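Local coordinates for protein aminotransferase class-III (Sphaerobacter thermophilus DSM 20745, PDB 6K8H) that belongs to the class-III aminotransferase family and, in this two-chain assembly, holds (5-hydroxy-4,6-dimethylpyridin-3-yl)methyl dihydrogen phosphate in a pocket that includes a residue of the second subunit, at residues 16-21 against 57-62; 149-154 against 165-170. All blocks are in the same frame, centred on the assembly; numbering follows the deposited sequence.

Interaction 1: residues 16-21 against 57-62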
ATOM      1  N   GLY B  16       0.894   6.076  34.837  1.00 26.53           N
ATOM      2  CA  GLY B  16       1.960   7.035  34.661  1.00 22.26           C
ATOM      3  C   GLY B  16       3.177   6.504  33.944  1.00 20.26           C
ATOM      4  O   GLY B  16       4.205   7.182  33.915  1.00 19.58           O
ATOM      5  N   SER B  17       3.103   5.307  33.366  1.00 18.42           N
ATOM      6  CA  SER B  17       4.180   4.832  32.511  1.00 20.61           C
ATOM      7  C   SER B  17       4.301   5.728  31.269  1.00 16.35           C
ATOM      8  O   SER B  17       3.425   6.549  30.960  1.00 12.94           O
ATOM      9  CB  SER B  17       3.937   3.386  32.090  1.00 16.16           C
ATOM     10  OG  SER B  17       2.887   3.342  31.144  1.00 16.87           O
ATOM     11  N   ALA B  18       5.425   5.590  30.563  1.00 15.03           N
ATOM     12  CA  ALA B  18       5.563   6.275  29.281  1.00 16.73           C
ATOM     13  C   ALA B  18       4.480   5.837  28.300  1.00 14.44           C
ATOM     14  O   ALA B  18       3.887   6.671  27.599  1.00 11.66           O
ATOM     15  CB  ALA B  18       6.951   6.024  28.700  1.00 15.34           C
ATOM     16  N   ALA B  19       4.207   4.527  28.243  1.00 11.43           N
ATOM     17  CA  ALA B  19       3.170   4.019  27.349  1.00 11.69           C
ATOM     18  C   ALA B  19       1.799   4.585  27.697  1.00 13.87           C
ATOM     19  O   ALA B  19       0.991   4.844  26.805  1.00 13.87           O
ATOM     20  CB  ALA B  19       3.138   2.491  27.382  1.00 10.56           C
ATOM     21  N   ALA B  20       1.494   4.746  28.987  1.00 14.80           N
ATOM     22  CA  ALA B  20       0.188   5.295  29.351  1.00 17.44           C
ATOM     23  C   ALA B  20       0.046   6.745  28.883  1.00 13.48           C
ATOM     24  O   ALA B  20      -1.005   7.135  28.362  1.00 17.88           O
ATOM     25  CB  ALA B  20      -0.027   5.183  30.865  1.00 18.05           C
ATOM     26  N   ASP B  21       1.096   7.557  29.063  1.00 15.67           N
ATOM     27  CA  ASP B  21       1.066   8.947  28.605  1.00 15.87           C
ATOM     28  C   ASP B  21       0.928   9.017  27.091  1.00 16.04           C
ATOM     29  O   ASP B  21       0.154   9.823  26.550  1.00 14.14           O
ATOM     30  CB  ASP B  21       2.346   9.671  29.025  1.00 16.42           C
ATOM     31  CG  ASP B  21       2.437   9.924  30.528  1.00 25.22           C
ATOM     32  OD1 ASP B  21       1.449   9.706  31.262  1.00 23.00           O
ATOM     33  OD2 ASP B  21       3.526  10.354  30.970  1.00 27.52           O
ATOM     34  N   VAL B  57      13.376  -2.326  22.495  1.00  9.54           N
ATOM     35  CA  VAL B  57      13.369  -1.522  23.715  1.00 10.99           C
ATOM     36  C   VAL B  57      12.137  -0.627  23.687  1.00 10.96           C
ATOM     37  O   VAL B  57      11.952   0.158  22.739  1.00 11.04           O
ATOM     38  CB  VAL B  57      14.651  -0.678  23.835  1.00 16.05           C
ATOM     39  CG1 VAL B  57      14.669   0.121  25.144  1.00 14.18           C
ATOM     40  CG2 VAL B  57      15.885  -1.559  23.719  1.00 16.12           C
ATOM     41  N   ASP B  58      11.316  -0.718  24.739  1.00 10.03           N
ATOM     42  CA  ASP B  58      10.076   0.035  24.753  1.00 10.89           C
ATOM     43  C   ASP B  58      10.283   1.393  25.428  1.00 14.04           C
ATOM     44  O   ASP B  58      11.359   1.705  25.953  1.00 12.69           O
ATOM     45  CB  ASP B  58       8.921  -0.804  25.365  1.00  8.66           C
ATOM     46  CG  ASP B  58       8.912  -0.900  26.902  1.00 15.35           C
ATOM     47  OD1 ASP B  58       9.663  -0.202  27.626  1.00 12.74           O
ATOM     48  OD2 ASP B  58       8.097  -1.732  27.390  1.00  9.96           O
ATOM     49  N   ALA B  59       9.243   2.229  25.345  1.00 11.22           N
ATOM     50  CA  ALA B  59       9.335   3.620  25.774  1.00 12.08           C
ATOM     51  C   ALA B  59       9.570   3.736  27.273  1.00 17.02           C
ATOM     52  O   ALA B  59       9.946   4.812  27.753  1.00 16.51           O
ATOM     53  CB  ALA B  59       8.068   4.382  25.358  1.00 11.41           C
ATOM     54  N   ASP B  60       9.348   2.652  28.016  1.00 12.84           N
ATOM     55  CA  ASP B  60       9.631   2.589  29.441  1.00 16.51           C
ATOM     56  C   ASP B  60      10.976   1.940  29.749  1.00 15.14           C
ATOM     57  O   ASP B  60      11.252   1.640  30.915  1.00 16.20           O
ATOM     58  CB  ASP B  60       8.512   1.831  30.151  1.00 14.73           C
ATOM     59  CG  ASP B  60       7.200   2.581  30.110  1.00 15.68           C
ATOM     60  OD1 ASP B  60       7.038   3.500  30.929  1.00 17.20           O
ATOM     61  OD2 ASP B  60       6.349   2.273  29.242  1.00 16.19           O
ATOM     62  N   GLY B  61      11.819   1.722  28.740  1.00 14.68           N
ATOM     63  CA  GLY B  61      13.149   1.187  28.958  1.00 14.46           C
ATOM     64  C   GLY B  61      13.238  -0.320  29.109  1.00 14.56           C
ATOM     65  O   GLY B  61      14.343  -0.836  29.322  1.00 14.89           O
ATOM     66  N   GLU B  62      12.122  -1.042  29.025  1.00 10.57           N
ATOM     67  CA  GLU B  62      12.139  -2.492  29.198  1.00 11.81           C
ATOM     68  C   GLU B  62      12.597  -3.152  27.898  1.00 12.02           C
ATOM     69  O   GLU B  62      12.060  -2.864  26.827  1.00 14.20           O
ATOM     70  CB  GLU B  62      10.750  -2.984  29.610  1.00  9.81           C
ATOM     71  CG  GLU B  62      10.640  -4.488  29.937  1.00 14.53           C
ATOM     72  CD  GLU B  62       9.529  -4.774  30.949  1.00 17.35           C
ATOM     73  OE1 GLU B  62       9.031  -3.802  31.556  1.00 15.85           O
ATOM     74  OE2 GLU B  62       9.154  -5.957  31.142  1.00 18.18           O
TER
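Asp60 presents its carboxylate to the first turn of a helix and grips the two leading backbone N-H groups, those of Ala18 and Ala19, one with each oxygen. Asp60 CG stands anti to its own carbonyl carbon (chi1 -67°), on the side of the helix start. Ala18 N reaches Asp60 OD1 at 2.7 Å, while the bond from Ala19 N to Asp60 OD2 is longer, at 3.3 Å. Both donors come in on the syn side, about 20° out of the carboxylate plane. An aspartate suits this place: its negative charge faces the N-terminal end of the helix dipole, which would probably favour the ionised form. Ser17 is the N-cap, and its OG accepts from Ala20 N at 2.9 Å, so three successive amides are satisfied by side chains; the same OG also bonds to Tyr12 O. Packing is close here, with Ser17 CB 3.3 Å from Asp60 OD1. The other side is looser and partly exposed: small groups meet, Ala18 CB lying 3.4 Å from Ala59 O and 3.9 Å from Ala59 CB. Asp60 and Ala59 are the middle residues of a type I turn from Asp58 to Gly61, whose last residue has the positive phi that glycine tolerates readily. This turn joins antiparallel strands 55-58 and 63-66, so the hairpin tip abuts the start of helix 18-29, with Tyr44, from the loop before strand 48-52, packing against Ser17 and Ala19.

Interaction 2: residues 149-154 against 165-170. With PLR ((5-hydroxy-4,6-dimethylpyridin-3-yl)methyl dihydrogen phosphate), chain D.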
ATOM      1  N   LYS B 149     -10.672 -18.497  -2.088  1.00  7.01           N
ATOM      2  CA  LYS B 149      -9.653 -18.473  -1.033  1.00  6.98           C
ATOM      3  C   LYS B 149     -10.068 -19.459   0.045  1.00  7.10           C
ATOM      4  O   LYS B 149     -11.146 -20.046  -0.022  1.00  9.53           O
ATOM      5  CB  LYS B 149      -9.470 -17.073  -0.446  1.00  9.21           C
ATOM      6  CG  LYS B 149     -10.738 -16.516   0.179  1.00  7.53           C
ATOM      7  CD  LYS B 149     -10.394 -15.358   1.074  1.00  9.89           C
ATOM      8  CE  LYS B 149      -9.728 -15.833   2.341  1.00  9.33           C
ATOM      9  NZ  LYS B 149      -9.702 -14.751   3.364  1.00 10.73           N
ATOM     10  N   PHE B 150      -9.224 -19.634   1.058  1.00  8.53           N
ATOM     11  CA  PHE B 150      -9.440 -20.660   2.070  1.00  7.54           C
ATOM     12  C   PHE B 150      -9.933 -20.057   3.384  1.00  7.72           C
ATOM     13  O   PHE B 150      -9.447 -19.013   3.828  1.00  8.63           O
ATOM     14  CB  PHE B 150      -8.161 -21.486   2.266  1.00  7.79           C
ATOM     15  CG  PHE B 150      -7.857 -22.365   1.081  1.00  9.06           C
ATOM     16  CD1 PHE B 150      -7.191 -21.861  -0.027  1.00  7.77           C
ATOM     17  CD2 PHE B 150      -8.331 -23.670   1.035  1.00  7.54           C
ATOM     18  CE1 PHE B 150      -6.956 -22.660  -1.150  1.00  7.89           C
ATOM     19  CE2 PHE B 150      -8.094 -24.475  -0.075  1.00  7.55           C
ATOM     20  CZ  PHE B 150      -7.401 -23.967  -1.170  1.00  9.12           C
ATOM     21  N   ASP B 151     -10.906 -20.738   3.987  1.00  9.31           N
ATOM     22  CA  ASP B 151     -11.545 -20.307   5.227  1.00 10.32           C
ATOM     23  C   ASP B 151     -10.524 -20.042   6.332  1.00  8.73           C
ATOM     24  O   ASP B 151      -9.594 -20.828   6.547  1.00 11.40           O
ATOM     25  CB  ASP B 151     -12.528 -21.386   5.669  1.00  9.05           C
ATOM     26  CG  ASP B 151     -13.530 -20.888   6.674  1.00  9.63           C
ATOM     27  OD1 ASP B 151     -13.828 -19.680   6.673  1.00  9.87           O
ATOM     28  OD2 ASP B 151     -14.047 -21.704   7.459  1.00 11.48           O
ATOM     29  N   GLY B 152     -10.693 -18.920   7.027  1.00  9.19           N
ATOM     30  CA  GLY B 152      -9.862 -18.605   8.174  1.00  8.34           C
ATOM     31  C   GLY B 152      -8.484 -18.072   7.855  1.00 10.93           C
ATOM     32  O   GLY B 152      -7.651 -17.965   8.765  1.00 11.26           O
ATOM     33  N   CYS B 153      -8.217 -17.695   6.612  1.00  9.59           N
ATOM     34  CA  CYS B 153      -6.881 -17.285   6.219  1.00  7.57           C
ATOM     35  C   CYS B 153      -6.821 -15.792   5.918  1.00 10.13           C
ATOM     36  O   CYS B 153      -7.738 -15.222   5.313  1.00  9.84           O
ATOM     37  CB  CYS B 153      -6.421 -18.047   4.975  1.00  6.29           C
ATOM     38  SG  CYS B 153      -6.086 -19.799   5.213  1.00 10.56           S
ATOM     39  N   TYR B 154      -5.707 -15.184   6.297  1.00 10.44           N
ATOM     40  CA  TYR B 154      -5.517 -13.740   6.218  1.00 12.43           C
ATOM     41  C   TYR B 154      -4.667 -13.380   5.006  1.00  9.29           C
ATOM     42  O   TYR B 154      -3.634 -14.008   4.758  1.00 10.21           O
ATOM     43  CB  TYR B 154      -4.850 -13.227   7.499  1.00 14.87           C
ATOM     44  CG  TYR B 154      -4.559 -11.743   7.472  1.00 13.34           C
ATOM     45  CD1 TYR B 154      -5.569 -10.820   7.681  1.00 13.81           C
ATOM     46  CD2 TYR B 154      -3.274 -11.269   7.222  1.00 17.01           C
ATOM     47  CE1 TYR B 154      -5.310  -9.449   7.656  1.00 16.84           C
ATOM     48  CE2 TYR B 154      -3.007  -9.908   7.194  1.00 17.74           C
ATOM     49  CZ  TYR B 154      -4.030  -9.008   7.407  1.00 15.08           C
ATOM     50  OH  TYR B 154      -3.759  -7.662   7.393  1.00 24.57           O
ATOM     51  N   THR B 165     -11.788 -14.140   6.647  1.00  9.65           N
ATOM     52  CA  THR B 165     -10.513 -14.160   7.369  1.00 10.77           C
ATOM     53  C   THR B 165     -10.690 -14.804   8.744  1.00  8.97           C
ATOM     54  O   THR B 165      -9.831 -15.563   9.205  1.00  8.69           O
ATOM     55  CB  THR B 165      -9.948 -12.748   7.523  1.00 10.56           C
ATOM     56  OG1 THR B 165      -9.605 -12.215   6.242  1.00  8.26           O
ATOM     57  CG2 THR B 165      -8.698 -12.778   8.403  1.00 10.88           C
ATOM     58  N   GLN B 166     -11.805 -14.521   9.397  1.00  9.83           N
ATOM     59  CA  GLN B 166     -12.243 -15.263  10.569  1.00 14.26           C
ATOM     60  C   GLN B 166     -13.390 -16.168  10.134  1.00 14.52           C
ATOM     61  O   GLN B 166     -14.435 -15.680   9.689  1.00 17.46           O
ATOM     62  CB  GLN B 166     -12.670 -14.317  11.694  1.00 18.18           C
ATOM     63  CG  GLN B 166     -13.614 -14.952  12.683  1.00 26.31           C
ATOM     64  CD  GLN B 166     -13.541 -14.322  14.049  1.00 39.19           C
ATOM     65  OE1 GLN B 166     -12.667 -13.491  14.316  1.00 49.41           O
ATOM     66  NE2 GLN B 166     -14.461 -14.712  14.929  1.00 34.89           N
ATOM     67  N   SER B 167     -13.178 -17.476  10.225  1.00  9.96           N
ATOM     68  CA  SER B 167     -14.219 -18.434   9.878  1.00 13.19           C
ATOM     69  C   SER B 167     -15.464 -18.204  10.742  1.00 13.31           C
ATOM     70  O   SER B 167     -15.374 -17.827  11.914  1.00 13.61           O
ATOM     71  CB  SER B 167     -13.706 -19.866  10.050  1.00 15.43           C
ATOM     72  OG  SER B 167     -14.676 -20.800   9.617  1.00 13.17           O
ATOM     73  N   SER B 168     -16.640 -18.415  10.132  1.00 11.98           N
ATOM     74  CA  SER B 168     -17.873 -18.527  10.909  1.00 17.13           C
ATOM     75  C   SER B 168     -17.784 -19.587  11.997  1.00 19.15           C
ATOM     76  O   SER B 168     -18.473 -19.483  13.018  1.00 20.42           O
ATOM     77  CB  SER B 168     -19.057 -18.795   9.977  1.00 17.61           C
ATOM     78  OG  SER B 168     -19.137 -20.164   9.626  1.00 15.63           O
ATOM     79  N   GLY B 169     -16.960 -20.615  11.808  1.00 19.27           N
ATOM     80  CA  GLY B 169     -16.856 -21.716  12.759  1.00 19.56           C
ATOM     81  C   GLY B 169     -17.552 -22.990  12.329  1.00 21.29           C
ATOM     82  O   GLY B 169     -17.132 -24.069  12.740  1.00 26.87           O
ATOM     83  N   LYS B 170     -18.678 -22.879  11.626  1.00 18.03           N
ATOM     84  CA  LYS B 170     -19.485 -24.023  11.235  1.00 19.83           C
ATOM     85  C   LYS B 170     -19.793 -23.912   9.747  1.00 16.38           C
ATOM     86  O   LYS B 170     -19.909 -22.803   9.218  1.00 20.32           O
ATOM     87  CB  LYS B 170     -20.782 -24.102  12.056  1.00 20.16           C
ATOM     88  CG  LYS B 170     -21.642 -22.864  11.968  1.00 24.71           C
ATOM     89  CD  LYS B 170     -22.981 -23.040  12.674  1.00 35.79           C
ATOM     90  CE  LYS B 170     -23.813 -21.763  12.554  1.00 41.44           C
ATOM     91  NZ  LYS B 170     -25.106 -21.814  13.302  1.00 49.58           N
TER
HETATM   92  N1  PLR D 501      -0.554 -11.933   3.179  1.00 11.69           N
HETATM   93  C2  PLR D 501      -0.054 -12.507   4.267  1.00 15.00           C
HETATM   94  C2A PLR D 501       0.060 -13.996   4.317  1.00 16.71           C
HETATM   95  C3  PLR D 501       0.379 -11.722   5.345  1.00 21.00           C
HETATM   96  O3  PLR D 501       0.889 -12.339   6.429  1.00 19.77           O
HETATM   97  C4  PLR D 501       0.271 -10.319   5.271  1.00 18.77           C
HETATM   98  C4A PLR D 501       0.726  -9.489   6.387  1.00 26.64           C
HETATM   99  C5  PLR D 501      -0.252  -9.746   4.106  1.00 19.17           C
HETATM  100  C6  PLR D 501      -0.661 -10.590   3.110  1.00 17.45           C
HETATM  101  C5A PLR D 501      -0.420  -8.257   3.966  1.00 17.28           C
HETATM  102  O4P PLR D 501       0.824  -7.502   3.845  1.00 13.05           O
HETATM  103  P   PLR D 501       0.861  -5.967   4.322  1.00 12.77           P
HETATM  104  O1P PLR D 501      -0.258  -5.300   3.589  1.00  6.81           O
HETATM  105  O2P PLR D 501       0.637  -5.983   5.790  1.00 10.14           O
HETATM  106  O3P PLR D 501       2.208  -5.436   3.951  1.00  9.29           O
HETATM  107  O   HOH W   1     -16.355 -19.350   7.416  1.00 12.07           O
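The ring of Tyr154 meets Thr165 and the bound (5-hydroxy-4,6-dimethylpyridin-3-yl)methyl dihydrogen phosphate (PLR) with its edges. Thr165 CG2 lies in the ring plane, 3.8 Å from Tyr154 CD1; at the opposite corner Tyr154 CE2 comes equally near PLR C4A, also in plane. A chi1 of 177° puts Tyr154 CG anti to the backbone N, and the side chain runs side by side with that of Thr165, pointing the same way. A second flat group, the Asp151 carboxylate, meets Ser167 through OD2. Ser167 OG donates to Asp151 OD2, though the modelled 2.4 Å is very short and its exact length doubtful; Tyr386 OH and Arg387 NH1 add further bonds to OD2 and OG respectively. Asp151 OD1 instead accepts from a water at 2.7 Å, and that water takes the N-H of Ser168. Ser167 OG also accepts from Gly169 N (3.2 Å), forming an ST turn.

Strand 146-150 belongs to the mixed seven-stranded sheet of the fold-type-I large domain, and the chain leaves its end through a type II turn from Phe150 to Cys153 before reaching the ligand pocket. Gly152 fits the third position of that turn, with phi 78°, and its bare CA approaches Thr165 O to 3.2 Å in a CA-H...O contact. Within the same segment, Lys149 NZ bonds to Cys153 O at 2.8 Å and also to the carbonyls of Val163 and Ala161, so a long, bent lysine gathers three backbone oxygens close to Thr165 (Lys149 NZ to Thr165 OG1 3.8 Å), whose OG1 is bonded to Glu162 O.

From the N terminus, the first contact closes a loop of 35 residues: the chain runs along helix 18-29, crosses to strands 48-52 and 55-58, and returns to the helix start at residues 57-62. Interaction 2 opens much later and closes a shorter excursion of ten residues, which includes helix 159-162. The two loops follow one another in series, neither nested nor crossing. Their centres are about 36 Å apart and their nearest atoms about 23 Å, without touching. Interaction 1 thus ties the N-terminal helix to the small four-stranded sheet, whereas interaction 2 fastens the loop after helix 159-162 to the end of strand 146-150, next to the edge strand of the large sheet and beside the ligand pocket.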